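Local coordinates for protein lipase (Penicillium expansum, PDB 3G7N) that hydrolyses triacylglycerols such as tributyrin, releasing free fatty acids, as a secreted alkaline lipase of the alpha/beta hydrolase superfamily, at residues 165-168 and 169-173; 209-213 and 214-218; 219-222 and 223-227. One frame throughout, in Å; residues are numbered along the deposited sequence.

Contact 1: 165-168 and 169-173; sequences GNQA and WADFG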
ATOM      1  N   GLY A 165     -10.328  -7.926   2.878  1.00  9.25           N
ATOM      2  CA  GLY A 165     -11.698  -8.237   2.450  1.00 10.91           C
ATOM      3  C   GLY A 165     -11.877  -9.679   2.079  1.00  9.20           C
ATOM      4  O   GLY A 165     -10.965 -10.508   2.185  1.00 11.01           O
ATOM      5  N   ASN A 166     -13.047  -9.945   1.493  1.00 11.08           N
ATOM      6  CA  ASN A 166     -13.420 -11.307   1.128  1.00 12.51           C
ATOM      7  C   ASN A 166     -12.932 -11.677  -0.257  1.00 12.75           C
ATOM      8  O   ASN A 166     -12.212 -10.908  -0.896  1.00 12.47           O
ATOM      9  CB  ASN A 166     -14.927 -11.527   1.277  1.00 13.57           C
ATOM     10  CG  ASN A 166     -15.760 -10.647   0.339  1.00 13.63           C
ATOM     11  OD1 ASN A 166     -15.237  -9.871  -0.469  1.00 12.63           O
ATOM     12  ND2 ASN A 166     -17.080 -10.794   0.430  1.00 15.32           N
ATOM     13  N   GLN A 167     -13.236 -12.892  -0.712  1.00 15.31           N
ATOM     14  CA  GLN A 167     -12.742 -13.316  -2.014  1.00 15.37           C
ATOM     15  C   GLN A 167     -13.257 -12.429  -3.145  1.00 14.18           C
ATOM     16  O   GLN A 167     -12.534 -12.150  -4.096  1.00 13.20           O
ATOM     17  CB  GLN A 167     -13.103 -14.775  -2.297  1.00 15.68           C
ATOM     18  CG  GLN A 167     -12.463 -15.324  -3.576  1.00 18.83           C
ATOM     19  CD  GLN A 167     -10.965 -15.503  -3.455  1.00 26.70           C
ATOM     20  OE1 GLN A 167     -10.483 -16.198  -2.558  1.00 26.46           O
ATOM     21  NE2 GLN A 167     -10.213 -14.816  -4.307  1.00 23.21           N
ATOM     22  N   ALA A 168     -14.486 -11.950  -3.022  1.00 13.79           N
ATOM     23  CA  ALA A 168     -15.037 -11.080  -4.064  1.00 15.16           C
ATOM     24  C   ALA A 168     -14.242  -9.763  -4.126  1.00 14.75           C
ATOM     25  O   ALA A 168     -13.938  -9.262  -5.207  1.00 13.32           O
ATOM     26  CB  ALA A 168     -16.519 -10.816  -3.824  1.00 16.36           C
ATOM     27  N   TRP A 169     -13.811  -9.275  -2.963  1.00 13.24           N
ATOM     28  CA  TRP A 169     -12.942  -8.096  -2.904  1.00 12.16           C
ATOM     29  C   TRP A 169     -11.628  -8.360  -3.623  1.00 10.49           C
ATOM     30  O   TRP A 169     -11.219  -7.591  -4.500  1.00 11.23           O
ATOM     31  CB  TRP A 169     -12.664  -7.717  -1.446  1.00 11.28           C
ATOM     32  CG  TRP A 169     -11.367  -6.986  -1.274  1.00 10.51           C
ATOM     33  CD1 TRP A 169     -10.218  -7.485  -0.739  1.00 10.12           C
ATOM     34  CD2 TRP A 169     -11.060  -5.677  -1.762  1.00  9.05           C
ATOM     35  NE1 TRP A 169      -9.212  -6.550  -0.836  1.00 10.92           N
ATOM     36  CE2 TRP A 169      -9.710  -5.423  -1.437  1.00  9.32           C
ATOM     37  CE3 TRP A 169     -11.801  -4.684  -2.406  1.00 11.83           C
ATOM     38  CZ2 TRP A 169      -9.066  -4.234  -1.805  1.00 11.20           C
ATOM     39  CZ3 TRP A 169     -11.153  -3.522  -2.799  1.00 11.04           C
ATOM     40  CH2 TRP A 169      -9.811  -3.288  -2.450  1.00 11.12           C
ATOM     41  N   ALA A 170     -10.990  -9.485  -3.312  1.00 10.22           N
ATOM     42  CA  ALA A 170      -9.704  -9.780  -3.914  1.00 11.85           C
ATOM     43  C   ALA A 170      -9.827  -9.901  -5.433  1.00 12.23           C
ATOM     44  O   ALA A 170      -8.967  -9.451  -6.195  1.00 12.56           O
ATOM     45  CB  ALA A 170      -9.091 -11.032  -3.298  1.00 12.15           C
ATOM     46  N   ASP A 171     -10.931 -10.509  -5.864  1.00 14.12           N
ATOM     47  CA  ASP A 171     -11.186 -10.693  -7.293  1.00 15.87           C
ATOM     48  C   ASP A 171     -11.392  -9.351  -7.985  1.00 12.83           C
ATOM     49  O   ASP A 171     -10.925  -9.145  -9.103  1.00 14.76           O
ATOM     50  CB  ASP A 171     -12.411 -11.586  -7.521  1.00 17.65           C
ATOM     51  CG  ASP A 171     -12.180 -13.027  -7.094  1.00 25.28           C
ATOM     52  OD1 ASP A 171     -11.010 -13.444  -6.990  1.00 20.96           O
ATOM     53  OD2 ASP A 171     -13.173 -13.782  -6.997  1.00 25.94           O
ATOM     54  N   PHE A 172     -12.085  -8.452  -7.303  1.00 12.00           N
ATOM     55  CA  PHE A 172     -12.279  -7.105  -7.814  1.00 12.90           C
ATOM     56  C   PHE A 172     -10.959  -6.342  -7.909  1.00 12.57           C
ATOM     57  O   PHE A 172     -10.688  -5.671  -8.905  1.00 13.27           O
ATOM     58  CB  PHE A 172     -13.293  -6.345  -6.971  1.00 14.18           C
ATOM     59  CG  PHE A 172     -13.700  -5.032  -7.555  1.00 13.56           C
ATOM     60  CD1 PHE A 172     -14.298  -4.975  -8.815  1.00 17.50           C
ATOM     61  CD2 PHE A 172     -13.520  -3.855  -6.852  1.00 17.21           C
ATOM     62  CE1 PHE A 172     -14.675  -3.761  -9.362  1.00 20.11           C
ATOM     63  CE2 PHE A 172     -13.900  -2.639  -7.399  1.00 17.62           C
ATOM     64  CZ  PHE A 172     -14.563  -2.618  -8.615  1.00 18.13           C
ATOM     65  N   GLY A 173     -10.095  -6.504  -6.905  1.00 11.23           N
ATOM     66  CA  GLY A 173      -8.774  -5.888  -6.983  1.00 11.60           C
ATOM     67  C   GLY A 173      -7.974  -6.443  -8.156  1.00 10.83           C
ATOM     68  O   GLY A 173      -7.381  -5.686  -8.926  1.00 11.36           O
TER

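Contact 2: 209-213 and 214-218; sequences YSSGT and EASTV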
ATOM      1  N   TYR A 209       9.136 -10.624  -1.674  1.00  9.86           N
ATOM      2  CA  TYR A 209       9.578 -10.949  -0.331  1.00  9.79           C
ATOM      3  C   TYR A 209      11.091 -10.816  -0.277  1.00 10.54           C
ATOM      4  O   TYR A 209      11.776 -11.133  -1.257  1.00 12.87           O
ATOM      5  CB  TYR A 209       9.136 -12.378   0.005  1.00 10.34           C
ATOM      6  CG  TYR A 209       9.205 -12.741   1.467  1.00 10.23           C
ATOM      7  CD1 TYR A 209       8.213 -12.346   2.357  1.00  9.61           C
ATOM      8  CD2 TYR A 209      10.165 -13.625   1.919  1.00 11.20           C
ATOM      9  CE1 TYR A 209       8.235 -12.725   3.670  1.00 10.68           C
ATOM     10  CE2 TYR A 209      10.123 -14.119   3.232  1.00 14.26           C
ATOM     11  CZ  TYR A 209       9.147 -13.639   4.096  1.00  8.83           C
ATOM     12  OH  TYR A 209       9.089 -14.105   5.397  1.00 12.24           O
ATOM     13  N   SER A 210      11.630 -10.309   0.818  1.00 10.04           N
ATOM     14  CA  SER A 210      13.081 -10.233   0.945  1.00 10.20           C
ATOM     15  C   SER A 210      13.476 -10.305   2.397  1.00 13.19           C
ATOM     16  O   SER A 210      12.631 -10.151   3.293  1.00 11.14           O
ATOM     17  CB  SER A 210      13.655  -8.959   0.290  1.00 12.46           C
ATOM     18  OG  SER A 210      13.694  -7.870   1.205  1.00 11.93           O
ATOM     19  N   SER A 211      14.781 -10.432   2.622  1.00 12.55           N
ATOM     20  CA  SER A 211      15.352 -10.228   3.941  1.00 14.81           C
ATOM     21  C   SER A 211      16.190  -8.956   3.968  1.00 17.60           C
ATOM     22  O   SER A 211      17.027  -8.780   4.859  1.00 19.74           O
ATOM     23  CB  SER A 211      16.202 -11.439   4.361  1.00 18.69           C
ATOM     24  OG  SER A 211      17.227 -11.691   3.421  1.00 22.08           O
ATOM     25  N   GLY A 212      15.868  -8.007   3.090  1.00 13.38           N
ATOM     26  CA  GLY A 212      16.420  -6.660   3.206  1.00 14.28           C
ATOM     27  C   GLY A 212      17.468  -6.334   2.158  1.00 14.50           C
ATOM     28  O   GLY A 212      18.030  -5.249   2.156  1.00 17.09           O
ATOM     29  N   THR A 213      17.720  -7.270   1.254  1.00 15.47           N
ATOM     30  CA  THR A 213      18.764  -7.096   0.247  1.00 18.02           C
ATOM     31  C   THR A 213      18.229  -7.419  -1.142  1.00 14.82           C
ATOM     32  O   THR A 213      17.281  -8.192  -1.297  1.00 14.17           O
ATOM     33  CB  THR A 213      19.982  -8.011   0.506  1.00 20.30           C
ATOM     34  OG1 THR A 213      19.581  -9.377   0.380  1.00 20.67           O
ATOM     35  CG2 THR A 213      20.571  -7.780   1.882  1.00 24.11           C
ATOM     36  N   GLU A 214      18.906  -6.908  -2.170  1.00 15.03           N
ATOM     37  CA  GLU A 214      18.533  -7.206  -3.536  1.00 14.41           C
ATOM     38  C   GLU A 214      18.640  -8.704  -3.816  1.00 15.55           C
ATOM     39  O   GLU A 214      17.747  -9.310  -4.403  1.00 14.54           O
ATOM     40  CB  GLU A 214      19.427  -6.425  -4.502  1.00 20.18           C
ATOM     41  CG  GLU A 214      19.052  -6.615  -5.956  1.00 21.62           C
ATOM     42  CD  GLU A 214      19.686  -5.582  -6.877  1.00 38.99           C
ATOM     43  OE1 GLU A 214      19.380  -4.379  -6.731  1.00 41.44           O
ATOM     44  OE2 GLU A 214      20.367  -5.992  -7.838  1.00 43.74           O
ATOM     45  N   ALA A 215      19.732  -9.302  -3.348  1.00 16.93           N
ATOM     46  CA  ALA A 215      20.019 -10.704  -3.646  1.00 18.32           C
ATOM     47  C   ALA A 215      18.948 -11.638  -3.078  1.00 19.63           C
ATOM     48  O   ALA A 215      18.593 -12.649  -3.703  1.00 18.81           O
ATOM     49  CB  ALA A 215      21.402 -11.089  -3.109  1.00 23.46           C
ATOM     50  N   SER A 216      18.355 -11.239  -1.956  1.00 15.22           N
ATOM     51  CA  SER A 216      17.378 -12.077  -1.264  1.00 14.45           C
ATOM     52  C   SER A 216      15.962 -11.893  -1.787  1.00 13.51           C
ATOM     53  O   SER A 216      15.046 -12.500  -1.273  1.00 15.80           O
ATOM     54  CB  SER A 216      17.398 -11.806   0.241  1.00 16.83           C
ATOM     55  OG  SER A 216      16.884 -10.518   0.544  1.00 17.66           O
ATOM     56  N   THR A 217      15.775 -10.973  -2.730  1.00 12.56           N
ATOM     57  CA  THR A 217      14.437 -10.607  -3.193  1.00 11.87           C
ATOM     58  C   THR A 217      13.838 -11.635  -4.136  1.00 12.42           C
ATOM     59  O   THR A 217      14.489 -12.052  -5.110  1.00 14.32           O
ATOM     60  CB  THR A 217      14.443  -9.231  -3.877  1.00 13.46           C
ATOM     61  OG1 THR A 217      14.825  -8.243  -2.920  1.00 12.62           O
ATOM     62  CG2 THR A 217      13.054  -8.898  -4.422  1.00 15.32           C
ATOM     63  N   VAL A 218      12.632 -12.093  -3.828  1.00 11.82           N
ATOM     64  CA  VAL A 218      11.947 -13.050  -4.649  1.00 12.75           C
ATOM     65  C   VAL A 218      10.576 -12.549  -5.086  1.00 11.57           C
ATOM     66  O   VAL A 218       9.953 -11.723  -4.398  1.00 11.95           O
ATOM     67  CB  VAL A 218      11.811 -14.425  -3.949  1.00 11.54           C
ATOM     68  CG1 VAL A 218      13.195 -14.998  -3.642  1.00 14.65           C
ATOM     69  CG2 VAL A 218      10.996 -14.306  -2.656  1.00 12.66           C
TER

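Contact 3: 219-222 and 223-227; sequences KCEG and QRDKS. With SO4 (sulfate ion), chain D.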
ATOM      1  N   LYS A 219      10.108 -13.059  -6.220  1.00 12.26           N
ATOM      2  CA  LYS A 219       8.728 -12.926  -6.639  1.00 12.55           C
ATOM      3  C   LYS A 219       7.978 -14.183  -6.284  1.00 14.01           C
ATOM      4  O   LYS A 219       8.392 -15.289  -6.628  1.00 13.63           O
ATOM      5  CB  LYS A 219       8.667 -12.706  -8.151  1.00 13.42           C
ATOM      6  CG  LYS A 219       7.267 -12.541  -8.705  1.00 14.07           C
ATOM      7  CD  LYS A 219       7.300 -12.389 -10.233  1.00 20.52           C
ATOM      8  CE  LYS A 219       5.985 -11.845 -10.766  1.00 23.72           C
ATOM      9  NZ  LYS A 219       6.069 -11.503 -12.219  1.00 33.26           N
ATOM     10  N   CYS A 220       6.898 -14.019  -5.540  1.00 12.72           N
ATOM     11  CA  CYS A 220       6.180 -15.144  -4.964  1.00 11.64           C
ATOM     12  C   CYS A 220       5.127 -15.663  -5.925  1.00 13.96           C
ATOM     13  O   CYS A 220       4.642 -14.933  -6.784  1.00 14.10           O
ATOM     14  CB  CYS A 220       5.523 -14.696  -3.655  1.00 13.75           C
ATOM     15  SG  CYS A 220       6.664 -13.889  -2.510  1.00 13.44           S
ATOM     16  N   GLU A 221       4.781 -16.937  -5.783  1.00 14.22           N
ATOM     17  CA  GLU A 221       3.768 -17.558  -6.616  1.00 15.92           C
ATOM     18  C   GLU A 221       2.419 -17.553  -5.920  1.00 15.94           C
ATOM     19  O   GLU A 221       2.273 -18.109  -4.829  1.00 17.54           O
ATOM     20  CB  GLU A 221       4.171 -19.004  -6.941  1.00 18.53           C
ATOM     21  CG  GLU A 221       5.586 -19.156  -7.476  1.00 28.58           C
ATOM     22  CD  GLU A 221       6.077 -20.598  -7.422  1.00 39.36           C
ATOM     23  OE1 GLU A 221       5.225 -21.515  -7.500  1.00 40.18           O
ATOM     24  OE2 GLU A 221       7.310 -20.813  -7.340  1.00 29.46           O
ATOM     25  N   GLY A 222       1.441 -16.896  -6.530  1.00 15.01           N
ATOM     26  CA  GLY A 222       0.109 -16.835  -5.956  1.00 16.45           C
ATOM     27  C   GLY A 222       0.089 -15.934  -4.724  1.00 12.65           C
ATOM     28  O   GLY A 222       0.994 -15.112  -4.517  1.00 13.39           O
ATOM     29  N   GLN A 223      -0.955 -16.063  -3.922  1.00 12.87           N
ATOM     30  CA  GLN A 223      -1.150 -15.142  -2.796  1.00 11.53           C
ATOM     31  C   GLN A 223      -0.454 -15.593  -1.509  1.00 11.91           C
ATOM     32  O   GLN A 223      -0.271 -14.786  -0.597  1.00 12.30           O
ATOM     33  CB  GLN A 223      -2.639 -14.898  -2.539  1.00 11.52           C
ATOM     34  CG  GLN A 223      -3.373 -14.308  -3.738  1.00 12.53           C
ATOM     35  CD  GLN A 223      -2.681 -13.061  -4.262  1.00 14.27           C
ATOM     36  OE1 GLN A 223      -2.308 -12.170  -3.490  1.00 13.18           O
ATOM     37  NE2 GLN A 223      -2.602 -12.935  -5.578  1.00 14.02           N
ATOM     38  N   ARG A 224      -0.268 -16.904  -1.350  1.00 12.78           N
ATOM     39  CA  ARG A 224       0.157 -17.487  -0.083  1.00 11.08           C
ATOM     40  C   ARG A 224       1.288 -18.492  -0.326  1.00 12.69           C
ATOM     41  O   ARG A 224       1.302 -19.591   0.251  1.00 14.22           O
ATOM     42  CB  ARG A 224      -1.038 -18.151   0.606  1.00 12.02           C
ATOM     43  CG  ARG A 224      -2.200 -17.202   0.856  1.00 12.59           C
ATOM     44  CD  ARG A 224      -1.863 -16.121   1.884  1.00 12.41           C
ATOM     45  NE  ARG A 224      -1.749 -16.709   3.219  1.00 11.60           N
ATOM     46  CZ  ARG A 224      -1.087 -16.173   4.238  1.00 10.62           C
ATOM     47  NH1 ARG A 224      -0.402 -15.049   4.080  1.00 11.88           N
ATOM     48  NH2 ARG A 224      -1.094 -16.785   5.414  1.00 14.18           N
ATOM     49  N   ASP A 225       2.281 -18.083  -1.110  1.00 11.50           N
ATOM     50  CA  ASP A 225       3.478 -18.897  -1.333  1.00 12.49           C
ATOM     51  C   ASP A 225       4.151 -19.193   0.007  1.00 13.58           C
ATOM     52  O   ASP A 225       4.437 -18.271   0.780  1.00 13.00           O
ATOM     53  CB  ASP A 225       4.445 -18.112  -2.226  1.00 14.16           C
ATOM     54  CG  ASP A 225       5.566 -18.963  -2.780  1.00 13.37           C
ATOM     55  OD1 ASP A 225       6.079 -19.851  -2.062  1.00 17.16           O
ATOM     56  OD2 ASP A 225       6.034 -18.635  -3.893  1.00 15.52           O
ATOM     57  N   LYS A 226       4.408 -20.473   0.298  1.00 14.16           N
ATOM     58  CA  LYS A 226       4.990 -20.846   1.589  1.00 14.78           C
ATOM     59  C   LYS A 226       6.473 -20.504   1.694  1.00 14.80           C
ATOM     60  O   LYS A 226       7.049 -20.521   2.783  1.00 17.11           O
ATOM     61  CB  LYS A 226       4.735 -22.329   1.905  1.00 16.86           C
ATOM     62  CG  LYS A 226       3.256 -22.688   2.034  1.00 20.88           C
ATOM     63  CD  LYS A 226       2.515 -21.784   3.025  1.00 27.99           C
ATOM     64  CE  LYS A 226       1.007 -22.092   3.069  1.00 34.60           C
ATOM     65  NZ  LYS A 226       0.204 -21.415   1.989  1.00 23.99           N
ATOM     66  N   SER A 227       7.061 -20.048   0.593  1.00 14.61           N
ATOM     67  CA  SER A 227       8.401 -19.478   0.636  1.00 15.91           C
ATOM     68  C   SER A 227       8.409 -17.999   0.983  1.00 17.07           C
ATOM     69  O   SER A 227       9.466 -17.408   1.182  1.00 18.34           O
ATOM     70  CB  SER A 227       9.126 -19.694  -0.686  1.00 16.67           C
ATOM     71  OG  SER A 227       9.363 -21.081  -0.881  1.00 18.67           O
TER
HETATM   72  S   SO4 D 260      12.004 -21.654   1.444  1.00 33.16           S
HETATM   73  O1  SO4 D 260      12.262 -21.388   0.025  1.00 37.91           O
HETATM   74  O2  SO4 D 260      10.902 -22.607   1.566  1.00 34.68           O
HETATM   75  O3  SO4 D 260      13.201 -22.214   2.070  1.00 35.25           O
HETATM   76  O4  SO4 D 260      11.630 -20.412   2.120  1.00 36.88           O
HETATM   77  O   HOH W   1       2.584 -15.458  -2.222  1.00 12.55           O

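Contact 1: 165-168 and 169-173
The indole of Trp169 has the carbonyl O of Asn166 at its edge, close to the ring plane, while Gly165 brings its CA obliquely to CD1 at 3.6 Å. The amide of Asn166 is turned only 26° from that ring but meets the backbone beside it: OD1 accepts from Trp169 N at 2.9 Å, the donor tilted out of the carbonyl plane. This makes Asn166 the N-cap of helix 167-175; chi1 of 63° sets CG between its own N and carbonyl carbon and brings OD1 to the N-H of Trp169. Its main-chain O accepts from Ala170 N at 3.1 Å. Along the same helix, Gln167 and Asp171, four residues apart, have amide and carboxylate planes 37° apart. NE2 of Gln167, with its partner almost in the amide plane, donates a hydrogen bond to OD1 of Asp171 at 3.1 Å from above the carboxylate. Ile140 and Val143 of helix 133-148 pack on Trp169. Asn166 also ties the helix start to the segment holding Asp92 and Lys94, OD1 accepting from Lys94 N and ND2 donating to Asp92 O. Its amide thus gives a first-turn N-H its acceptor, and Gln167 gives Asp171 OD1 a donor one turn along.

Contact 2: 209-213 and 214-218
Tyr209 and Val218 form an antiparallel hydrogen-bonded pair, Val218 N giving to Tyr209 O at 2.9 Å and Tyr209 N to Val218 O at 3.0 Å, and the chain between them reverses through a type I turn from Glu214 to Thr217. On the face these two share, CB of Tyr209 lies against CG2 of Val218, 3.8 Å away, while the phenol leads off to Asn232. Ser216 OG is the hub that joins Ser211 and Thr213 to the turn. With chi1 of 69°, OG sits between its own N and carbonyl carbon and accepts two bonds, from Ser211 N at 3.0 Å and from Thr213 OG1 at 2.9 Å. Thr217 takes the next acceptor: its OG1 donates to Thr213 O at 2.9 Å, from a position tilted off the carbonyl plane. Ser210 OG, accepting from Gly212 N at 2.9 Å, makes an ST turn at the end of strand 206-210. An alanine in place of Ser216 would probably cost Ser211 N and the Thr213 hydroxyl their common acceptor and set the Thr213 side chain freer to turn. Hydroxyl groups thus do for this loop what backbone pairing does at its base, engaging main-chain N-H and C=O groups that lie past the strand pair.

Contact 3: 219-222 and 223-227
Glu221 and Asp225 cross at a slant, carboxylate planes 69° apart, OD2 of Asp225 beside CB and CG of Glu221 (3.6 Å to each). The Asp225 carboxylate is the one directed at the main chain: chi1 of -167° carries CG anti to its own N, and OD2 takes Glu221 N through its anti lone pair at 2.8 Å, a nearly straight bond of 174°. OD2 also stands 4.3 Å from OE2 of Glu221, a pairing of like charges that is probably eased by the amino terminus, since Ala1 N donates to both oxygens. The other Asp225 oxygen, OD1, accepts from Ser227 N at 2.8 Å on its anti side and out of the carboxylate plane, which defines an Asx turn, so one side chain grips main-chain N-H groups before and after it in a loop without helix or strand. CB of Cys220 rests against CB of Asp225 at 3.9 Å, and its sulfur forms the disulfide with Cys228, closing this loop covalently. A water between the two arms accepts from Asp225 N and donates to Gly222 O at 2.8 Å. The Gln223 side chain bends away to Arg182 and to the carbonyl of Gly205, whereas Ser227 OG lies 3.1 Å from O1 of a sulfate, probably from the crystallisation liquor.

The three contacts follow in series along the chain. Contact 1 starts helix 167-175, the crossover between the parallel strands 154-159 and 179-185 of the central mixed sheet. Contact 2 is the connection from strand 206-210 to strand 218-219 near one border of that sheet, and contact 3 continues directly from it into the disulfide-closed loop. Contacts 2 and 3 have centres 14 Å apart and touch where Tyr209 CB meets Cys220 SG at 3.8 Å. Contact 1 stands apart, its centre 28 Å from that of contact 2 and 18 Å from that of contact 3. The Tyr209 side chain lies about 6 Å from that of Asp188, so the base of the hairpin, though not touching it, lies near the acid of the probable charge relay.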